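Local coordinates for TlmII (Streptoalloteichus hindustanus, PDB 4HVM), which belongs to the tallysomycin biosynthesis proteins, is related to nonribosomal peptide synthetase condensation domains and may bind phosphopantetheine, at residues R81-R93 with R118-E131. Sequence-based numbering, arbitrary orientation.
Sequences RENADALVRSDLR and RDPLVRLHLVRLSE
Strands 87-91 and 122-128 run side by side in parallel, their axes 4.8 Å apart and inclined by 13°. The hydrogen bonds alternate as parallel pairing requires: L124, L126 and R128 give their N-H groups to the carbonyls of A86, V88 and S90, while V88, S90 and L92 donate to L124, L126 and R128.

Beyond one end of the pairing, P120 crosses one face of the R81 guanidinium obliquely, its N offset toward the rim, with R81 NH2 3.4 Å from P120 CB. A84 O, bonded to NH2 at 2.9 Å, and two waters leading to L121 N and V122 N lie near the guanidinium plane, while N83 O meets NE tilted out of it; N69 also accepts from NH1. A leucine here would probably leave the carbonyls of N83 and A84 without these donors and free their loop to shift over P120.

At the other end, L92 CD1 meets V127 CG1 at 3.6 Å. With CG anti to the backbone N (chi1 -164°), the D91 carboxylate takes R93 side-on through NE and NH2, and D91 OD1 also accepts R93 N in an Asx turn. R93 NH1 reaches E131 OE1 at 2.9 Å, completing a salt-bridge network, and R128 CD sits over the guanidinium centre.

Helix 98-110 links the two strands in a beta-alpha-beta crossover, and 87-91 is an outermost strand of the mixed sheet in this condensation-domain fold.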
loop_
_atom_site.group_PDB
_atom_site.type_symbol
_atom_site.label_atom_id
_atom_site.label_comp_id
_atom_site.label_asym_id
_atom_site.label_seq_id
_atom_site.Cartn_x
_atom_site.Cartn_y
_atom_site.Cartn_z
ATOM N N ARG A 81 -3.471 12.104 21.319
ATOM C CA ARG A 81 -4.353 11.614 22.366
ATOM C C ARG A 81 -3.528 11.072 23.530
ATOM O O ARG A 81 -2.527 10.386 23.325
ATOM C CB ARG A 81 -5.253 10.521 21.791
ATOM C CG ARG A 81 -6.539 10.267 22.550
ATOM C CD ARG A 81 -7.434 9.290 21.786
ATOM N NE ARG A 81 -6.792 7.994 21.566
ATOM C CZ ARG A 81 -6.250 7.605 20.414
ATOM N NH1 ARG A 81 -6.268 8.411 19.359
ATOM N NH2 ARG A 81 -5.688 6.407 20.315
ATOM N N GLU A 82 -3.947 11.389 24.750
ATOM C CA GLU A 82 -3.208 10.989 25.943
ATOM C C GLU A 82 -3.345 9.499 26.251
ATOM O O GLU A 82 -2.355 8.824 26.535
ATOM C CB GLU A 82 -3.654 11.823 27.144
ATOM C CG GLU A 82 -3.417 13.316 26.973
ATOM C CD GLU A 82 -3.818 14.114 28.195
ATOM O OE1 GLU A 82 -4.896 13.833 28.763
ATOM O OE2 GLU A 82 -3.051 15.020 28.591
ATOM N N ASN A 83 -4.574 8.995 26.201
ATOM C CA ASN A 83 -4.831 7.578 26.441
ATOM C C ASN A 83 -5.025 6.816 25.136
ATOM O O ASN A 83 -5.823 7.216 24.288
ATOM C CB ASN A 83 -6.045 7.392 27.357
ATOM C CG ASN A 83 -5.771 7.821 28.790
ATOM O OD1 ASN A 83 -4.756 8.456 29.081
ATOM N ND2 ASN A 83 -6.684 7.478 29.693
ATOM N N ALA A 84 -4.287 5.722 24.978
ATOM C CA ALA A 84 -4.334 4.939 23.748
ATOM C C ALA A 84 -5.712 4.333 23.498
ATOM O O ALA A 84 -6.373 4.681 22.519
ATOM C CB ALA A 84 -3.268 3.857 23.763
ATOM N N ASP A 85 -6.135 3.435 24.387
ATOM C CA ASP A 85 -7.416 2.739 24.256
ATOM C C ASP A 85 -7.526 2.076 22.881
ATOM O O ASP A 85 -8.496 2.277 22.150
ATOM C CB ASP A 85 -8.583 3.703 24.510
ATOM C CG ASP A 85 -9.923 2.994 24.616
ATOM O OD1 ASP A 85 -10.160 2.309 25.636
ATOM O OD2 ASP A 85 -10.742 3.131 23.683
ATOM N N ALA A 86 -6.515 1.286 22.535
ATOM C CA ALA A 86 -6.409 0.737 21.191
ATOM C C ALA A 86 -6.049 -0.744 21.188
ATOM O O ALA A 86 -5.851 -1.337 20.128
ATOM C CB ALA A 86 -5.387 1.528 20.392
ATOM N N LEU A 87 -5.956 -1.343 22.368
ATOM C CA LEU A 87 -5.632 -2.763 22.460
ATOM C C LEU A 87 -6.886 -3.621 22.613
ATOM O O LEU A 87 -7.546 -3.599 23.653
ATOM C CB LEU A 87 -4.661 -3.023 23.612
ATOM C CG LEU A 87 -4.240 -4.479 23.809
ATOM C CD1 LEU A 87 -3.623 -5.046 22.539
ATOM C CD2 LEU A 87 -3.276 -4.595 24.977
ATOM N N VAL A 88 -7.209 -4.370 21.565
ATOM C CA VAL A 88 -8.368 -5.254 21.571
ATOM C C VAL A 88 -7.930 -6.709 21.713
ATOM O O VAL A 88 -7.102 -7.191 20.942
ATOM C CB VAL A 88 -9.183 -5.107 20.274
ATOM C CG1 VAL A 88 -10.382 -6.041 20.292
ATOM C CG2 VAL A 88 -9.616 -3.656 20.079
ATOM N N ARG A 89 -8.487 -7.406 22.700
ATOM C CA ARG A 89 -8.113 -8.793 22.961
ATOM C C ARG A 89 -9.263 -9.743 22.649
ATOM O O ARG A 89 -10.367 -9.585 23.172
ATOM C CB ARG A 89 -7.656 -8.958 24.412
ATOM C CG ARG A 89 -6.557 -7.986 24.804
ATOM C CD ARG A 89 -6.070 -8.208 26.225
ATOM N NE ARG A 89 -5.501 -9.540 26.408
ATOM C CZ ARG A 89 -4.802 -9.915 27.473
ATOM N NH1 ARG A 89 -4.574 -9.058 28.459
ATOM N NH2 ARG A 89 -4.324 -11.150 27.549
ATOM N N SER A 90 -8.998 -10.723 21.791
ATOM C CA SER A 90 -10.013 -11.687 21.379
ATOM C C SER A 90 -9.509 -13.122 21.521
ATOM O O SER A 90 -8.305 -13.362 21.610
ATOM C CB SER A 90 -10.443 -11.425 19.932
ATOM O OG SER A 90 -11.007 -10.132 19.787
ATOM N N ASP A 91 -10.441 -14.071 21.539
ATOM C CA ASP A 91 -10.111 -15.488 21.649
ATOM C C ASP A 91 -11.029 -16.296 20.733
ATOM O O ASP A 91 -12.252 -16.240 20.861
ATOM C CB ASP A 91 -10.253 -15.952 23.103
ATOM C CG ASP A 91 -9.577 -17.285 23.363
ATOM O OD1 ASP A 91 -9.718 -18.203 22.528
ATOM O OD2 ASP A 91 -8.896 -17.416 24.402
ATOM N N LEU A 92 -10.434 -17.051 19.812
ATOM C CA LEU A 92 -11.197 -17.775 18.799
ATOM C C LEU A 92 -11.032 -19.287 18.900
ATOM O O LEU A 92 -11.215 -20.000 17.914
ATOM C CB LEU A 92 -10.778 -17.323 17.400
ATOM C CG LEU A 92 -10.849 -15.826 17.106
ATOM C CD1 LEU A 92 -10.473 -15.557 15.660
ATOM C CD2 LEU A 92 -12.234 -15.277 17.415
ATOM N N ARG A 93 -10.683 -19.772 20.086
ATOM C CA ARG A 93 -10.472 -21.200 20.298
ATOM C C ARG A 93 -11.747 -22.029 20.133
ATOM O O ARG A 93 -11.680 -23.235 19.897
ATOM C CB ARG A 93 -9.842 -21.455 21.670
ATOM C CG ARG A 93 -8.334 -21.246 21.698
ATOM C CD ARG A 93 -7.743 -21.499 23.079
ATOM N NE ARG A 93 -8.086 -20.447 24.031
ATOM C CZ ARG A 93 -7.635 -20.391 25.281
ATOM N NH1 ARG A 93 -6.819 -21.330 25.740
ATOM N NH2 ARG A 93 -8.002 -19.394 26.074
ATOM N N ARG A 118 -11.751 11.706 16.864
ATOM C CA ARG A 118 -12.022 11.266 18.229
ATOM C C ARG A 118 -11.489 9.870 18.544
ATOM O O ARG A 118 -10.861 9.658 19.579
ATOM C CB ARG A 118 -13.523 11.309 18.521
ATOM C CG ARG A 118 -14.134 12.699 18.492
ATOM C CD ARG A 118 -15.592 12.660 18.930
ATOM N NE ARG A 118 -16.363 11.688 18.160
ATOM C CZ ARG A 118 -17.667 11.473 18.305
ATOM N NH1 ARG A 118 -18.365 12.164 19.197
ATOM N NH2 ARG A 118 -18.278 10.565 17.555
ATOM N N ASP A 119 -11.747 8.922 17.648
ATOM C CA ASP A 119 -11.447 7.516 17.906
ATOM C C ASP A 119 -9.998 7.145 17.602
ATOM O O ASP A 119 -9.341 7.799 16.788
ATOM C CB ASP A 119 -12.388 6.625 17.095
ATOM C CG ASP A 119 -13.830 7.081 17.167
ATOM O OD1 ASP A 119 -14.234 7.631 18.215
ATOM O OD2 ASP A 119 -14.558 6.889 16.173
ATOM N N PRO A 120 -9.492 6.092 18.265
ATOM C CA PRO A 120 -8.159 5.567 17.946
ATOM C C PRO A 120 -8.075 5.089 16.498
ATOM O O PRO A 120 -8.915 4.304 16.059
ATOM C CB PRO A 120 -8.005 4.382 18.912
ATOM C CG PRO A 120 -9.393 4.070 19.388
ATOM C CD PRO A 120 -10.098 5.384 19.406
ATOM N N LEU A 121 -7.065 5.560 15.770
ATOM C CA LEU A 121 -6.920 5.252 14.351
ATOM C C LEU A 121 -5.922 4.123 14.099
ATOM O O LEU A 121 -5.721 3.702 12.959
ATOM C CB LEU A 121 -6.516 6.506 13.572
ATOM C CG LEU A 121 -7.472 7.691 13.681
ATOM C CD1 LEU A 121 -6.971 8.864 12.857
ATOM C CD2 LEU A 121 -8.862 7.283 13.235
ATOM N N VAL A 122 -5.292 3.646 15.166
ATOM C CA VAL A 122 -4.407 2.491 15.090
ATOM C C VAL A 122 -4.783 1.495 16.175
ATOM O O VAL A 122 -4.506 1.715 17.353
ATOM C CB VAL A 122 -2.932 2.887 15.254
ATOM C CG1 VAL A 122 -2.053 1.647 15.308
ATOM C CG2 VAL A 122 -2.502 3.802 14.117
ATOM N N ARG A 123 -5.425 0.404 15.773
ATOM C CA ARG A 123 -5.874 -0.616 16.715
ATOM C C ARG A 123 -4.995 -1.862 16.645
ATOM O O ARG A 123 -4.770 -2.412 15.570
ATOM C CB ARG A 123 -7.335 -0.984 16.440
ATOM C CG ARG A 123 -8.306 0.159 16.686
ATOM C CD ARG A 123 -9.669 -0.106 16.067
ATOM N NE ARG A 123 -10.096 1.024 15.248
ATOM C CZ ARG A 123 -10.556 0.918 14.007
ATOM N NH1 ARG A 123 -10.665 -0.274 13.435
ATOM N NH2 ARG A 123 -10.915 2.006 13.339
ATOM N N LEU A 124 -4.496 -2.300 17.795
ATOM C CA LEU A 124 -3.713 -3.525 17.862
ATOM C C LEU A 124 -4.602 -4.657 18.350
ATOM O O LEU A 124 -5.248 -4.537 19.390
ATOM C CB LEU A 124 -2.501 -3.358 18.781
ATOM C CG LEU A 124 -1.452 -2.347 18.334
ATOM C CD1 LEU A 124 -0.255 -2.353 19.271
ATOM C CD2 LEU A 124 -1.020 -2.631 16.903
ATOM N N HIS A 125 -4.646 -5.748 17.592
ATOM C CA HIS A 125 -5.440 -6.911 17.973
ATOM C C HIS A 125 -4.553 -8.045 18.482
ATOM O O HIS A 125 -3.569 -8.410 17.840
ATOM C CB HIS A 125 -6.297 -7.390 16.797
ATOM C CG HIS A 125 -7.388 -6.437 16.412
ATOM N ND1 HIS A 125 -8.699 -6.610 16.804
ATOM C CD2 HIS A 125 -7.364 -5.303 15.672
ATOM C CE1 HIS A 125 -9.434 -5.621 16.322
ATOM N NE2 HIS A 125 -8.648 -4.816 15.632
ATOM N N LEU A 126 -4.901 -8.590 19.645
ATOM C CA LEU A 126 -4.218 -9.757 20.189
ATOM C C LEU A 126 -5.192 -10.932 20.144
ATOM O O LEU A 126 -6.014 -11.105 21.043
ATOM C CB LEU A 126 -3.750 -9.486 21.623
ATOM C CG LEU A 126 -2.646 -10.366 22.212
ATOM C CD1 LEU A 126 -1.934 -9.622 23.326
ATOM C CD2 LEU A 126 -3.194 -11.688 22.730
ATOM N N VAL A 127 -5.104 -11.731 19.086
ATOM C CA VAL A 127 -6.065 -12.804 18.861
ATOM C C VAL A 127 -5.425 -14.168 19.089
ATOM O O VAL A 127 -4.477 -14.536 18.396
ATOM C CB VAL A 127 -6.629 -12.757 17.428
ATOM C CG1 VAL A 127 -7.844 -13.654 17.306
ATOM C CG2 VAL A 127 -6.983 -11.330 17.033
ATOM N N ARG A 128 -5.941 -14.913 20.062
ATOM C CA ARG A 128 -5.444 -16.259 20.328
ATOM C C ARG A 128 -6.264 -17.294 19.562
ATOM O O ARG A 128 -7.489 -17.335 19.678
ATOM C CB ARG A 128 -5.452 -16.570 21.827
ATOM C CG ARG A 128 -5.054 -18.004 22.150
ATOM C CD ARG A 128 -4.728 -18.197 23.623
ATOM N NE ARG A 128 -3.448 -17.597 23.992
ATOM C CZ ARG A 128 -2.274 -18.213 23.884
ATOM N NH1 ARG A 128 -2.209 -19.449 23.408
ATOM N NH2 ARG A 128 -1.161 -17.588 24.249
ATOM N N LEU A 129 -5.578 -18.127 18.784
ATOM C CA LEU A 129 -6.237 -19.114 17.934
ATOM C C LEU A 129 -6.262 -20.504 18.567
ATOM O O LEU A 129 -7.196 -21.277 18.349
ATOM C CB LEU A 129 -5.541 -19.184 16.574
ATOM C CG LEU A 129 -5.291 -17.854 15.863
ATOM C CD1 LEU A 129 -4.686 -18.092 14.489
ATOM C CD2 LEU A 129 -6.575 -17.051 15.753
ATOM N N SER A 130 -5.229 -20.816 19.340
ATOM C CA SER A 130 -5.110 -22.120 19.982
ATOM C C SER A 130 -4.198 -22.033 21.198
ATOM O O SER A 130 -3.933 -20.947 21.710
ATOM C CB SER A 130 -4.567 -23.157 18.996
ATOM O OG SER A 130 -3.308 -22.760 18.479
ATOM N N GLU A 131 -3.712 -23.182 21.653
ATOM C CA GLU A 131 -2.834 -23.229 22.815
ATOM C C GLU A 131 -1.419 -22.773 22.475
ATOM O O GLU A 131 -0.621 -22.485 23.367
ATOM C CB GLU A 131 -2.806 -24.638 23.403
ATOM C CG GLU A 131 -4.172 -25.139 23.835
ATOM C CD GLU A 131 -4.849 -24.203 24.822
ATOM O OE1 GLU A 131 -6.049 -23.907 24.636
ATOM O OE2 GLU A 131 -4.183 -23.768 25.786
HETATM O O HOH W 1 -4.516 4.535 18.011
HETATM O O HOH W 2 -5.177 7.171 16.597
#